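Local coordinates for ORC1-type DNA replication protein 2 (Aeropyrum pernix, PDB 1W5T) that binds DNA and ATP and is involved in regulating DNA replication as a member of the Cdc6/Orc family of AAA+ ATPases, at residues N18-E23 and L68-V73; R25-E30 and H211-K216; L141-E146 and L183-D188. One frame throughout, in Å; residues are numbered along the deposited sequence.

Contact 1 of 3, residues N18-E23 and L68-V73; sequences NYIPPE and LAKFTV
Phe-71 carries most of this contact, its ring standing off helix 65-82 against the backbone of the N-terminal loop 18-23. CG is anti to the backbone N (chi1 -179°), and the ring beyond it ends nearer the loop than its first bond points. Its edge meets two backbone oxygens. The carbonyl oxygen of Pro-21 lies near the ring plane, 3.8 Å from Phe-71 CD1, and the carbonyl oxygen of Pro-22, also near that plane, is 3.7 Å from Phe-71 CE1. Glu-23 CA, by contrast, comes in obliquely and touches both CE1 and CZ. No hydrogen bond joins the two segments; the carbonyls rest against aromatic C-H groups. The methyl CG2 of Ile-20, anti to its own backbone N, extends the edge at 4.2 Å from Phe-71 CD1. An alanine in place of Phe-71 would probably leave the Pro-21 and Pro-22 carbonyls and Glu-23 CA facing a gap, with the loop less firmly seated on the helix.

Beside it, at the neighbouring Lys-70, the other branch of Ile-20 does the touching. Its CD1 sits 3.9 Å from Lys-70 CD, and the two side chains cross at about a right angle. Lys-70 runs extended beyond CG and passes the isoleucine with its methylene groups, while its ammonium end reaches the neighbourhood of Asn-18, NZ being 4.4 Å from CB there. Lys-70 also makes a cation-pi contact with Tyr-91. Tyr-19 and Pro-21 of the same loop touch the bound nucleotide and helix 217-231. The contact therefore lays the loop that borders the nucleotide pocket over the helix following the Walker A P-loop of an AAA+ ATPase domain.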
loop_
_atom_site.group_PDB
_atom_site.type_symbol
_atom_site.label_atom_id
_atom_site.label_comp_id
_atom_site.label_asym_id
_atom_site.label_seq_id
_atom_site.Cartn_x
_atom_site.Cartn_y
_atom_site.Cartn_z
ATOM N N ASN A 18 9.322 -7.320 7.382
ATOM C CA ASN A 18 8.100 -7.786 7.982
ATOM C C ASN A 18 8.096 -7.889 9.504
ATOM O O ASN A 18 7.291 -8.643 10.078
ATOM C CB ASN A 18 7.542 -9.039 7.314
ATOM C CG ASN A 18 8.572 -10.029 6.987
ATOM O OD1 ASN A 18 9.257 -10.567 7.880
ATOM N ND2 ASN A 18 8.710 -10.311 5.694
ATOM N N TYR A 19 8.964 -7.125 10.162
ATOM C CA TYR A 19 8.832 -7.010 11.584
ATOM C C TYR A 19 7.587 -6.179 11.888
ATOM O O TYR A 19 7.382 -5.105 11.300
ATOM C CB TYR A 19 10.067 -6.364 12.198
ATOM C CG TYR A 19 9.914 -6.037 13.646
ATOM C CD1 TYR A 19 10.111 -7.025 14.636
ATOM C CD2 TYR A 19 9.561 -4.744 14.052
ATOM C CE1 TYR A 19 9.977 -6.717 16.005
ATOM C CE2 TYR A 19 9.426 -4.424 15.400
ATOM C CZ TYR A 19 9.641 -5.405 16.375
ATOM O OH TYR A 19 9.498 -5.093 17.717
ATOM N N ILE A 20 6.765 -6.698 12.794
ATOM C CA ILE A 20 5.588 -6.000 13.320
ATOM C C ILE A 20 5.845 -5.615 14.771
ATOM O O ILE A 20 6.136 -6.476 15.599
ATOM C CB ILE A 20 4.347 -6.936 13.268
ATOM C CG1 ILE A 20 4.202 -7.595 11.854
ATOM C CG2 ILE A 20 3.087 -6.170 13.665
ATOM C CD1 ILE A 20 3.819 -6.583 10.725
ATOM N N PRO A 21 5.779 -4.329 15.093
ATOM C CA PRO A 21 6.088 -3.909 16.454
ATOM C C PRO A 21 5.038 -4.434 17.432
ATOM O O PRO A 21 3.928 -4.686 16.978
ATOM C CB PRO A 21 6.172 -2.374 16.355
ATOM C CG PRO A 21 5.643 -2.024 15.076
ATOM C CD PRO A 21 5.523 -3.195 14.201
ATOM N N PRO A 22 5.381 -4.639 18.714
ATOM C CA PRO A 22 4.408 -5.183 19.696
ATOM C C PRO A 22 3.226 -4.221 19.959
ATOM O O PRO A 22 2.210 -4.652 20.461
ATOM C CB PRO A 22 5.226 -5.347 20.986
ATOM C CG PRO A 22 6.431 -4.441 20.832
ATOM C CD PRO A 22 6.686 -4.326 19.324
ATOM N N GLU A 23 3.392 -2.935 19.634
ATOM C CA GLU A 23 2.331 -1.924 19.768
ATOM C C GLU A 23 2.420 -0.957 18.623
ATOM O O GLU A 23 3.497 -0.787 18.076
ATOM C CB GLU A 23 2.488 -1.146 21.086
ATOM C CG GLU A 23 1.676 -1.770 22.235
ATOM C CD GLU A 23 1.340 -0.784 23.352
ATOM O OE1 GLU A 23 2.051 0.258 23.422
ATOM O OE2 GLU A 23 0.381 -1.045 24.153
ATOM N N LEU A 68 -0.522 -2.266 9.292
ATOM C CA LEU A 68 -1.822 -2.051 9.931
ATOM C C LEU A 68 -2.679 -3.298 9.854
ATOM O O LEU A 68 -3.329 -3.663 10.827
ATOM C CB LEU A 68 -2.592 -0.906 9.260
ATOM C CG LEU A 68 -3.943 -0.536 9.914
ATOM C CD1 LEU A 68 -3.801 -0.262 11.432
ATOM C CD2 LEU A 68 -4.624 0.649 9.168
ATOM N N ALA A 69 -2.705 -3.945 8.693
ATOM C CA ALA A 69 -3.604 -5.072 8.517
ATOM C C ALA A 69 -3.153 -6.216 9.427
ATOM O O ALA A 69 -3.974 -6.823 10.102
ATOM C CB ALA A 69 -3.650 -5.510 7.030
ATOM N N LYS A 70 -1.844 -6.487 9.472
ATOM C CA LYS A 70 -1.383 -7.604 10.274
ATOM C C LYS A 70 -1.469 -7.285 11.728
ATOM O O LYS A 70 -1.852 -8.135 12.509
ATOM C CB LYS A 70 0.028 -8.026 9.952
ATOM C CG LYS A 70 0.190 -8.702 8.658
ATOM C CD LYS A 70 1.678 -8.858 8.393
ATOM C CE LYS A 70 1.926 -10.029 7.466
ATOM N NZ LYS A 70 3.291 -9.888 6.931
ATOM N N PHE A 71 -1.148 -6.059 12.109
ATOM C CA PHE A 71 -1.264 -5.718 13.510
ATOM C C PHE A 71 -2.707 -5.870 13.995
ATOM O O PHE A 71 -2.917 -6.357 15.088
ATOM C CB PHE A 71 -0.724 -4.312 13.790
ATOM C CG PHE A 71 -0.803 -3.913 15.236
ATOM C CD1 PHE A 71 0.219 -4.240 16.111
ATOM C CD2 PHE A 71 -1.891 -3.151 15.718
ATOM C CE1 PHE A 71 0.149 -3.859 17.466
ATOM C CE2 PHE A 71 -1.950 -2.729 17.060
ATOM C CZ PHE A 71 -0.948 -3.118 17.944
ATOM N N THR A 72 -3.676 -5.440 13.173
ATOM C CA THR A 72 -5.092 -5.435 13.537
ATOM C C THR A 72 -5.619 -6.847 13.824
ATOM O O THR A 72 -6.332 -7.100 14.820
ATOM C CB THR A 72 -5.871 -4.832 12.372
ATOM O OG1 THR A 72 -5.609 -3.435 12.341
ATOM C CG2 THR A 72 -7.345 -4.927 12.616
ATOM N N VAL A 73 -5.262 -7.756 12.920
ATOM C CA VAL A 73 -5.679 -9.122 13.007
ATOM C C VAL A 73 -5.064 -9.739 14.267
ATOM O O VAL A 73 -5.726 -10.493 15.017
ATOM C CB VAL A 73 -5.292 -9.879 11.714
ATOM C CG1 VAL A 73 -5.446 -11.374 11.901
ATOM C CG2 VAL A 73 -6.174 -9.354 10.532
#

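Contact 2 of 3, residues R25-E30 and H211-K216; sequences RVRRGE and HLPAYK. With ANP (phosphoaminophosphonic acid-adenylate ester), chain D.
Val-26 and Tyr-215 approach with their CA atoms 9.3 Å apart, and Arg-27 and Leu-212 are similarly distant, so side chains must bridge two backbones that share no hydrogen bond. Arg-27 is the N-cap residue of helix 28-43, with positive phi (70°); on the other side strand 206-212 ends and the chain runs on as loop to Lys-216, the N-cap of the next helix.

The guanidinium of Arg-27 and the Tyr-215 ring lie with their planes 19° apart, the side chains running past each other in opposite directions. Tyr-215 CD2 is over one guanidinium face, 3.4 Å from Arg-27 NH2, which meets the ring obliquely, while Pro-213 O is at the guanidinium edge. A water bridges the two segments there, accepting from Arg-27 NE (2.8 Å) and donating to Pro-213 O (2.7 Å). Outside the pair, Arg-27 NH1 makes a salt bridge with Glu-219. Val-26 CG1 packs 3.7 Å from Tyr-215 CE2.

Both segments then grip the adenine. Val-26 O accepts from the exocyclic amine N6 at 2.9 Å, and the Tyr-215 hydroxyl donates to N7 at 2.6 Å. Bonds to N6 and N7 are consistent with recognition of adenine. The P-loop residues hold the phosphates; this is the adenine end of the nucleotide site of this AAA+ ATPase, to which Tyr-215 belongs as an ATP-binding residue.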
loop_
_atom_site.group_PDB
_atom_site.type_symbol
_atom_site.label_atom_id
_atom_site.label_comp_id
_atom_site.label_asym_id
_atom_site.label_seq_id
_atom_site.Cartn_x
_atom_site.Cartn_y
_atom_site.Cartn_z
ATOM N N ARG A 25 2.188 3.102 17.582
ATOM C CA ARG A 25 2.169 4.438 18.191
ATOM C C ARG A 25 1.668 5.537 17.246
ATOM O O ARG A 25 1.479 6.701 17.629
ATOM C CB ARG A 25 3.568 4.795 18.719
ATOM C CG ARG A 25 4.048 3.905 19.846
ATOM C CD ARG A 25 5.071 4.560 20.712
ATOM N NE ARG A 25 5.761 3.583 21.563
ATOM C CZ ARG A 25 7.047 3.648 21.896
ATOM N NH1 ARG A 25 7.805 4.645 21.445
ATOM N NH2 ARG A 25 7.563 2.715 22.690
ATOM N N VAL A 26 1.514 5.152 16.000
ATOM C CA VAL A 26 0.923 5.942 14.967
ATOM C C VAL A 26 -0.006 4.941 14.307
ATOM O O VAL A 26 0.348 3.779 14.177
ATOM C CB VAL A 26 1.982 6.426 13.943
ATOM C CG1 VAL A 26 1.314 7.321 12.878
ATOM C CG2 VAL A 26 3.152 7.169 14.642
ATOM N N ARG A 27 -1.195 5.392 13.915
ATOM C CA ARG A 27 -2.276 4.542 13.366
ATOM C C ARG A 27 -2.932 3.600 14.432
ATOM O O ARG A 27 -3.650 2.623 14.104
ATOM C CB ARG A 27 -1.821 3.817 12.076
ATOM C CG ARG A 27 -1.170 4.734 10.998
ATOM C CD ARG A 27 -2.066 5.939 10.501
ATOM N NE ARG A 27 -1.385 6.772 9.497
ATOM C CZ ARG A 27 -1.172 8.092 9.602
ATOM N NH1 ARG A 27 -1.585 8.795 10.665
ATOM N NH2 ARG A 27 -0.527 8.721 8.631
ATOM N N ARG A 28 -2.686 3.900 15.706
ATOM C CA ARG A 28 -3.210 3.078 16.767
ATOM C C ARG A 28 -4.743 3.120 16.751
ATOM O O ARG A 28 -5.397 2.067 16.808
ATOM C CB ARG A 28 -2.633 3.496 18.123
ATOM C CG ARG A 28 -3.137 2.682 19.262
ATOM C CD ARG A 28 -3.259 3.449 20.547
ATOM N NE ARG A 28 -1.956 3.774 21.088
ATOM C CZ ARG A 28 -1.308 4.952 21.077
ATOM N NH1 ARG A 28 -0.102 4.972 21.619
ATOM N NH2 ARG A 28 -1.803 6.087 20.568
ATOM N N GLY A 29 -5.312 4.318 16.632
ATOM C CA GLY A 29 -6.749 4.467 16.565
ATOM C C GLY A 29 -7.381 3.755 15.395
ATOM O O GLY A 29 -8.424 3.105 15.571
ATOM N N GLU A 30 -6.766 3.841 14.214
ATOM C CA GLU A 30 -7.296 3.132 13.074
ATOM C C GLU A 30 -7.272 1.634 13.279
ATOM O O GLU A 30 -8.201 0.965 12.875
ATOM C CB GLU A 30 -6.657 3.535 11.732
ATOM C CG GLU A 30 -5.400 4.382 11.789
ATOM C CD GLU A 30 -5.611 5.796 12.331
ATOM O OE1 GLU A 30 -6.065 6.676 11.569
ATOM O OE2 GLU A 30 -5.279 6.019 13.515
ATOM N N HIS A 211 -8.521 4.756 4.528
ATOM C CA HIS A 211 -7.512 5.330 3.662
ATOM C C HIS A 211 -6.285 5.755 4.474
ATOM O O HIS A 211 -6.366 6.593 5.355
ATOM C CB HIS A 211 -8.133 6.503 2.902
ATOM C CG HIS A 211 -7.167 7.302 2.072
ATOM N ND1 HIS A 211 -6.881 8.624 2.338
ATOM C CD2 HIS A 211 -6.430 6.974 0.992
ATOM C CE1 HIS A 211 -6.010 9.070 1.454
ATOM N NE2 HIS A 211 -5.709 8.083 0.634
ATOM N N LEU A 212 -5.141 5.152 4.184
ATOM C CA LEU A 212 -3.886 5.502 4.869
ATOM C C LEU A 212 -3.110 6.544 4.064
ATOM O O LEU A 212 -2.730 6.274 2.928
ATOM C CB LEU A 212 -3.024 4.266 5.025
ATOM C CG LEU A 212 -2.981 3.546 6.376
ATOM C CD1 LEU A 212 -4.225 3.676 7.251
ATOM C CD2 LEU A 212 -2.568 2.110 6.220
ATOM N N PRO A 213 -2.879 7.731 4.607
ATOM C CA PRO A 213 -2.079 8.695 3.866
ATOM C C PRO A 213 -0.587 8.475 4.222
ATOM O O PRO A 213 -0.243 7.760 5.180
ATOM C CB PRO A 213 -2.550 10.052 4.432
ATOM C CG PRO A 213 -2.772 9.744 5.933
ATOM C CD PRO A 213 -3.306 8.256 5.921
ATOM N N ALA A 214 0.271 9.153 3.469
ATOM C CA ALA A 214 1.671 9.166 3.731
ATOM C C ALA A 214 1.942 9.905 5.049
ATOM O O ALA A 214 1.185 10.776 5.447
ATOM C CB ALA A 214 2.415 9.833 2.541
ATOM N N TYR A 215 3.050 9.537 5.694
ATOM C CA TYR A 215 3.405 10.032 7.014
ATOM C C TYR A 215 4.041 11.424 7.059
ATOM O O TYR A 215 4.973 11.769 6.290
ATOM C CB TYR A 215 4.348 9.017 7.690
ATOM C CG TYR A 215 3.703 7.697 8.061
ATOM C CD1 TYR A 215 4.125 6.497 7.458
ATOM C CD2 TYR A 215 2.678 7.643 9.041
ATOM C CE1 TYR A 215 3.544 5.279 7.812
ATOM C CE2 TYR A 215 2.077 6.412 9.394
ATOM C CZ TYR A 215 2.509 5.253 8.773
ATOM O OH TYR A 215 1.931 4.081 9.134
ATOM N N LYS A 216 3.551 12.230 7.986
ATOM C CA LYS A 216 4.202 13.521 8.317
ATOM C C LYS A 216 5.468 13.285 9.147
ATOM O O LYS A 216 5.678 12.182 9.686
ATOM C CB LYS A 216 3.247 14.438 9.052
ATOM C CG LYS A 216 1.968 14.696 8.223
ATOM C CD LYS A 216 0.956 15.588 8.960
ATOM C CE LYS A 216 -0.427 15.628 8.203
ATOM N NZ LYS A 216 -0.592 16.899 7.396
HETATM P PG ANP D . 3.983 -0.815 -0.089
HETATM O O1G ANP D . 5.387 -1.173 -0.736
HETATM O O2G ANP D . 3.087 -2.130 -0.104
HETATM O O3G ANP D . 3.242 0.382 -0.823
HETATM P PB ANP D . 3.063 -0.526 2.738
HETATM O O1B ANP D . 2.267 -1.892 2.791
HETATM O O2B ANP D . 2.047 0.636 2.525
HETATM N N3B ANP D . 4.308 -0.490 1.567
HETATM P PA ANP D . 4.343 -1.318 5.190
HETATM O O1A ANP D . 3.174 -1.785 6.177
HETATM O O2A ANP D . 4.984 -2.595 4.506
HETATM O O3A ANP D . 3.832 -0.206 4.135
HETATM O "O5'" ANP D . 5.412 -0.429 6.011
HETATM C "C5'" ANP D . 6.710 0.051 5.625
HETATM C "C4'" ANP D . 7.596 -0.076 6.867
HETATM O "O4'" ANP D . 7.208 0.879 7.862
HETATM C "C3'" ANP D . 7.446 -1.424 7.569
HETATM O "O3'" ANP D . 8.681 -1.754 8.139
HETATM C "C2'" ANP D . 6.447 -1.176 8.692
HETATM O "O2'" ANP D . 6.506 -2.072 9.802
HETATM C "C1'" ANP D . 6.802 0.252 9.083
HETATM N N9 ANP D . 5.610 0.972 9.513
HETATM C C8 ANP D . 4.657 1.522 8.677
HETATM N N7 ANP D . 3.665 2.131 9.372
HETATM C C5 ANP D . 3.965 2.031 10.675
HETATM C C6 ANP D . 3.428 2.409 12.022
HETATM N N6 ANP D . 2.267 3.108 12.178
HETATM N N1 ANP D . 4.101 2.023 13.141
HETATM C C2 ANP D . 5.234 1.340 13.103
HETATM N N3 ANP D . 5.818 0.922 11.951
HETATM C C4 ANP D . 5.204 1.264 10.716
HETATM O O HOH W 1 -0.304 5.874 7.079
#

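Contact 3 of 3, residues L141-E146 and L183-D188; sequences LVILDE and LLVASD
Leu-183 and Leu-144 are knitted together by backbone bonds where strands 139-145 and 180-186 run parallel, their segment axes 4.7 Å apart and 13° from exact alignment. Leu-183 N donates to Val-142 O at 2.8 Å, nearly straight at 166°, and Leu-183 O takes the N-H of Leu-144. Val-185 N then donates to Leu-144 O.

This part is tightly packed and buried. On one face Ile-143 CG2 lies 3.9 Å from Val-185 CG2, the two side chains side by side and pointing the same way. Both are covered by helix 65-82, Ile-143 by Val-73 and Val-185 by Ala-69. On the opposite face Leu-144 and Leu-184 lie alongside each other, with Leu-144 CD1 3.8 Å from Leu-184 CD2.

Towards the C-terminal ends the pairing slackens. Glu-146 N is near Val-185 O but at too poor an angle to bond; it turns instead to Asp-145 OD1, at 2.9 Å and 136°, on the anti side of that carboxylate. The same OD1 comes within 3.2 Å of Val-185 CG1, while OD2 is taken by Tyr-91 and Thr-66. Glu-146, partly exposed, is hydrogen-bonded through OE2 to Gln-148, whose OE1 accepts from the N-H of Ser-187, also partly exposed.

Asp-145 ends the strand and Glu-146 follows it, their side chains about 4 Å from the magnesium ion and the nucleotide respectively, consistent with the Walker B motif at the C-terminal end of an inner strand of the parallel P-loop NTPase sheet.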
loop_
_atom_site.group_PDB
_atom_site.type_symbol
_atom_site.label_atom_id
_atom_site.label_comp_id
_atom_site.label_asym_id
_atom_site.label_seq_id
_atom_site.Cartn_x
_atom_site.Cartn_y
_atom_site.Cartn_z
ATOM N N LEU A 141 -9.691 -15.112 10.346
ATOM C CA LEU A 141 -9.653 -13.787 9.778
ATOM C C LEU A 141 -8.538 -13.767 8.704
ATOM O O LEU A 141 -7.357 -14.026 8.982
ATOM C CB LEU A 141 -9.486 -12.762 10.882
ATOM C CG LEU A 141 -9.460 -11.264 10.631
ATOM C CD1 LEU A 141 -10.367 -10.863 9.481
ATOM C CD2 LEU A 141 -9.861 -10.566 11.880
ATOM N N VAL A 142 -8.976 -13.541 7.462
ATOM C CA VAL A 142 -8.122 -13.618 6.302
ATOM C C VAL A 142 -7.695 -12.218 5.808
ATOM O O VAL A 142 -8.545 -11.390 5.478
ATOM C CB VAL A 142 -8.842 -14.383 5.134
ATOM C CG1 VAL A 142 -7.868 -14.579 3.934
ATOM C CG2 VAL A 142 -9.397 -15.739 5.609
ATOM N N ILE A 143 -6.399 -11.946 5.774
ATOM C CA ILE A 143 -5.916 -10.739 5.077
ATOM C C ILE A 143 -5.615 -11.104 3.618
ATOM O O ILE A 143 -4.796 -11.989 3.374
ATOM C CB ILE A 143 -4.607 -10.160 5.703
ATOM C CG1 ILE A 143 -4.757 -9.916 7.218
ATOM C CG2 ILE A 143 -4.138 -8.886 4.923
ATOM C CD1 ILE A 143 -3.458 -9.595 7.943
ATOM N N LEU A 144 -6.261 -10.415 2.668
ATOM C CA LEU A 144 -5.876 -10.525 1.263
ATOM C C LEU A 144 -5.228 -9.227 0.852
ATOM O O LEU A 144 -5.921 -8.275 0.505
ATOM C CB LEU A 144 -7.056 -10.816 0.323
ATOM C CG LEU A 144 -7.943 -12.042 0.575
ATOM C CD1 LEU A 144 -9.213 -12.026 -0.271
ATOM C CD2 LEU A 144 -7.125 -13.313 0.354
ATOM N N ASP A 145 -3.893 -9.235 0.877
ATOM C CA ASP A 145 -3.018 -8.141 0.461
ATOM C C ASP A 145 -2.849 -8.012 -1.052
ATOM O O ASP A 145 -2.986 -8.983 -1.797
ATOM C CB ASP A 145 -1.635 -8.324 1.085
ATOM C CG ASP A 145 -0.981 -7.015 1.477
ATOM O OD1 ASP A 145 -1.392 -5.913 1.007
ATOM O OD2 ASP A 145 -0.025 -6.985 2.270
ATOM N N GLU A 146 -2.521 -6.798 -1.492
ATOM C CA GLU A 146 -2.409 -6.497 -2.914
ATOM C C GLU A 146 -3.678 -6.972 -3.600
ATOM O O GLU A 146 -3.604 -7.601 -4.658
ATOM C CB GLU A 146 -1.181 -7.168 -3.569
ATOM C CG GLU A 146 0.185 -6.847 -2.962
ATOM C CD GLU A 146 0.657 -5.414 -3.199
ATOM O OE1 GLU A 146 1.706 -5.024 -2.657
ATOM O OE2 GLU A 146 0.001 -4.659 -3.920
ATOM N N LEU A 183 -10.023 -8.966 5.612
ATOM C CA LEU A 183 -9.438 -7.652 5.616
ATOM C C LEU A 183 -8.733 -7.566 4.272
ATOM O O LEU A 183 -7.742 -8.269 4.042
ATOM C CB LEU A 183 -8.437 -7.546 6.748
ATOM C CG LEU A 183 -8.289 -6.193 7.433
ATOM C CD1 LEU A 183 -6.958 -6.029 8.089
ATOM C CD2 LEU A 183 -8.676 -4.955 6.635
ATOM N N LEU A 184 -9.273 -6.769 3.360
ATOM C CA LEU A 184 -8.649 -6.631 2.026
ATOM C C LEU A 184 -7.666 -5.484 2.122
ATOM O O LEU A 184 -7.939 -4.486 2.800
ATOM C CB LEU A 184 -9.702 -6.327 0.975
ATOM C CG LEU A 184 -10.987 -7.202 1.035
ATOM C CD1 LEU A 184 -12.004 -6.902 -0.101
ATOM C CD2 LEU A 184 -10.624 -8.687 1.012
ATOM N N VAL A 185 -6.501 -5.619 1.507
ATOM C CA VAL A 185 -5.555 -4.491 1.482
ATOM C C VAL A 185 -5.195 -4.218 0.041
ATOM O O VAL A 185 -4.722 -5.133 -0.588
ATOM C CB VAL A 185 -4.283 -4.830 2.265
ATOM C CG1 VAL A 185 -3.295 -3.664 2.241
ATOM C CG2 VAL A 185 -4.626 -5.234 3.694
ATOM N N ALA A 186 -5.460 -2.995 -0.458
ATOM C CA ALA A 186 -5.251 -2.613 -1.858
ATOM C C ALA A 186 -4.318 -1.423 -1.941
ATOM O O ALA A 186 -4.180 -0.690 -1.006
ATOM C CB ALA A 186 -6.548 -2.272 -2.552
ATOM N N SER A 187 -3.691 -1.204 -3.086
ATOM C CA SER A 187 -2.683 -0.129 -3.127
ATOM C C SER A 187 -3.276 1.275 -3.059
ATOM O O SER A 187 -2.646 2.187 -2.524
ATOM C CB SER A 187 -1.767 -0.279 -4.334
ATOM O OG SER A 187 -2.571 -0.269 -5.478
ATOM N N ASP A 188 -4.498 1.429 -3.560
ATOM C CA ASP A 188 -5.125 2.727 -3.625
ATOM C C ASP A 188 -6.619 2.609 -4.006
ATOM O O ASP A 188 -7.117 1.506 -4.278
ATOM C CB ASP A 188 -4.344 3.603 -4.624
ATOM C CG ASP A 188 -4.279 2.987 -5.999
ATOM O OD1 ASP A 188 -3.211 2.464 -6.400
ATOM O OD2 ASP A 188 -5.281 2.937 -6.744
#

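How the contacts relate
Contact 3 is the buried one, backbone-bonded strand pairing within the central parallel sheet, whereas contacts 1 and 2 are partly exposed and have no direct hydrogen bond between their segments. Helix 65-82 joins contact 1 to contact 3: Ala-69 CB packs 3.5 Å from Val-185 CG2, while Phe-71 of the same helix serves the loop. Contacts 1 and 2 also touch, through Leu-68 CD2 and Leu-212 CD1, 3.6 Å apart. Contacts 2 and 3 do not meet but reach the same sheet. Chemistry follows place: an aromatic edge against carbonyl oxygens in contact 1, a guanidinium against a tyrosine ring with a water bridge in contact 2, and in contact 3 the Asp-145 carboxylate near magnesium.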